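PDB 5Z69: DNA replication and repair protein RecF from Caldanaerobacter subterraneus subsp. tengcongensis, which binds ATP, probably binds single-stranded DNA, and acts as a recombination mediator in the RecFOR pathway of DNA repair. Local coordinates for residues N213-F218 / L299-S304. Residues are numbered along the deposited sequence; the frame is centred on the assembly and turned at random. Where two conformers were deposited one is given.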
loop_
_atom_site.group_PDB
_atom_site.type_symbol
_atom_site.label_atom_id
_atom_site.label_comp_id
_atom_site.label_asym_id
_atom_site.label_seq_id
_atom_site.Cartn_x
_atom_site.Cartn_y
_atom_site.Cartn_z
ATOM N N ASN A 213 11.371 -12.797 8.977
ATOM C CA ASN A 213 11.832 -14.048 9.597
ATOM C C ASN A 213 12.118 -13.928 11.089
ATOM O O ASN A 213 11.635 -14.725 11.894
ATOM C CB ASN A 213 13.112 -14.563 8.933
ATOM C CG ASN A 213 12.938 -14.875 7.468
ATOM O OD1 ASN A 213 11.847 -15.216 7.012
ATOM N ND2 ASN A 213 14.032 -14.771 6.714
ATOM N N SER A 214 12.938 -12.944 11.447
ATOM C CA SER A 214 13.335 -12.769 12.832
ATOM C C SER A 214 12.162 -12.332 13.700
ATOM O O SER A 214 12.006 -12.802 14.822
ATOM C CB SER A 214 14.477 -11.746 12.942
ATOM O OG SER A 214 14.959 -11.700 14.267
ATOM N N MET A 215 11.336 -11.434 13.185
ATOM C CA MET A 215 10.195 -10.965 13.956
ATOM C C MET A 215 9.153 -12.054 14.160
ATOM O O MET A 215 8.486 -12.075 15.190
ATOM C CB MET A 215 9.505 -9.785 13.282
ATOM C CG MET A 215 10.223 -8.479 13.328
ATOM S SD MET A 215 9.145 -7.278 12.528
ATOM C CE MET A 215 8.093 -6.756 13.843
ATOM N N SER A 216 8.980 -12.916 13.158
ATOM C CA SER A 216 8.026 -14.028 13.261
ATOM C C SER A 216 8.451 -14.976 14.362
ATOM O O SER A 216 7.618 -15.531 15.077
ATOM C CB SER A 216 7.913 -14.792 11.944
ATOM O OG SER A 216 7.204 -14.049 10.980
ATOM N N LYS A 217 9.763 -15.161 14.482
ATOM C CA LYS A 217 10.318 -15.992 15.530
ATOM C C LYS A 217 10.002 -15.377 16.897
ATOM O O LYS A 217 9.473 -16.049 17.773
ATOM C CB LYS A 217 11.830 -16.165 15.328
ATOM C CG LYS A 217 12.508 -17.195 16.231
ATOM C CD LYS A 217 13.022 -16.595 17.544
ATOM C CE LYS A 217 13.951 -15.405 17.307
ATOM N NZ LYS A 217 15.252 -15.770 16.670
ATOM N N PHE A 218 10.310 -14.096 17.078
ATOM C CA PHE A 218 10.103 -13.454 18.378
ATOM C C PHE A 218 8.621 -13.345 18.749
ATOM O O PHE A 218 8.236 -13.621 19.887
ATOM C CB PHE A 218 10.756 -12.065 18.404
ATOM C CG PHE A 218 12.255 -12.102 18.523
ATOM C CD1 PHE A 218 12.858 -12.538 19.694
ATOM C CD2 PHE A 218 13.066 -11.696 17.472
ATOM C CE1 PHE A 218 14.238 -12.574 19.812
ATOM C CE2 PHE A 218 14.447 -11.737 17.586
ATOM C CZ PHE A 218 15.030 -12.180 18.756
ATOM N N LEU A 299 8.510 -4.302 20.278
ATOM C CA LEU A 299 9.546 -5.062 20.969
ATOM C C LEU A 299 10.203 -6.077 20.038
ATOM O O LEU A 299 11.434 -6.186 19.985
ATOM C CB LEU A 299 8.957 -5.766 22.199
ATOM C CG LEU A 299 9.884 -6.665 23.022
ATOM C CD1 LEU A 299 11.153 -5.926 23.369
ATOM C CD2 LEU A 299 9.215 -7.145 24.299
ATOM N N CYS A 300 9.368 -6.815 19.308
ATOM C CA CYS A 300 9.830 -7.811 18.341
ATOM C C CYS A 300 10.642 -7.173 17.213
ATOM O O CYS A 300 11.640 -7.727 16.760
ATOM C CB CYS A 300 8.635 -8.564 17.743
ATOM S SG CYS A 300 7.776 -9.680 18.888
ATOM N N LEU A 301 10.161 -6.028 16.738
ATOM C CA LEU A 301 10.864 -5.242 15.736
ATOM C C LEU A 301 12.290 -4.907 16.198
ATOM O O LEU A 301 13.253 -5.078 15.450
ATOM C CB LEU A 301 10.086 -3.961 15.446
ATOM C CG LEU A 301 10.716 -2.987 14.460
ATOM C CD1 LEU A 301 10.561 -3.501 13.038
ATOM C CD2 LEU A 301 10.115 -1.596 14.622
ATOM N N LYS A 302 12.412 -4.448 17.440
ATOM C CA LYS A 302 13.715 -4.017 17.975
ATOM C C LYS A 302 14.595 -5.221 18.325
ATOM O O LYS A 302 15.811 -5.201 18.109
ATOM C CB LYS A 302 13.525 -3.116 19.198
ATOM C CG LYS A 302 12.705 -1.832 18.939
ATOM C CD LYS A 302 13.414 -0.857 17.995
ATOM C CE LYS A 302 14.723 -0.367 18.641
ATOM N NZ LYS A 302 15.477 0.656 17.829
ATOM N N LEU A 303 13.980 -6.270 18.865
ATOM C CA LEU A 303 14.696 -7.515 19.113
ATOM C C LEU A 303 15.293 -8.039 17.810
ATOM O O LEU A 303 16.405 -8.550 17.795
ATOM C CB LEU A 303 13.770 -8.563 19.747
ATOM C CG LEU A 303 13.441 -8.359 21.229
ATOM C CD1 LEU A 303 12.482 -9.437 21.716
ATOM C CD2 LEU A 303 14.716 -8.352 22.071
ATOM N N SER A 304 14.561 -7.865 16.717
ATOM C CA SER A 304 15.020 -8.282 15.394
ATOM C C SER A 304 16.135 -7.396 14.848
ATOM O O SER A 304 17.058 -7.874 14.174
ATOM C CB SER A 304 13.850 -8.289 14.414
ATOM O OG SER A 304 12.969 -9.345 14.721
#
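Phe218 and Leu303 meet where helix 186-222 packs against helix 291-313, a helix-helix crossing in the P-loop ATPase fold of RecF. The two short segments run at 126° to each other, and their axes come within 8.5 Å. Leu303 CB stands almost exactly on the ring normal of Phe218, 3.7 Å from the centroid, in a CH-pi contact. Leu303 CD1 lies over the same face, nearest the rim atom CD1 of Phe218, while the backbone O of Leu303 approaches CE2. Toward solvent, the exposed Lys217 folds back from its own helix and lays CE over the opposite face, so the ring is sandwiched between aliphatic carbons of both helices. Its NZ forms a salt bridge with Glu307 on the facing helix.

By contrast, the closest packing is buried and centres on small residues. Ser304 OG reaches the ring edge near CD2 and lies 3.2 Å from Met215 CG. In its modelled conformer, the Ser214 hydroxyl is 3.1 Å from Ser304 OG and hydrogen-bonds Glu307, a turn beyond Ser304 on helix 291-313. Cys300 carries its SG beside its own backbone N (chi1 -70°), where the sulphur rests 3.8 Å from Phe218 CB.

Next to the serines, Met215 bends at its thioether (chi3 86°), bringing CE to 3.6 Å from Leu301 N. SD stands further off, 4.1 Å from Leu301 CD1, and the two side chains run alongside each other in the same direction. Leu227 and Ile229 of strand 227-232 also touch Met215, and Tyr143 of helix 137-151 touches Leu301.

Buried in the interface, the carbonyl O of Cys300 accepts two hydrogen bonds from Ser304, from N and from OG (2.9 Å), which approach from opposite faces of the carbonyl plane.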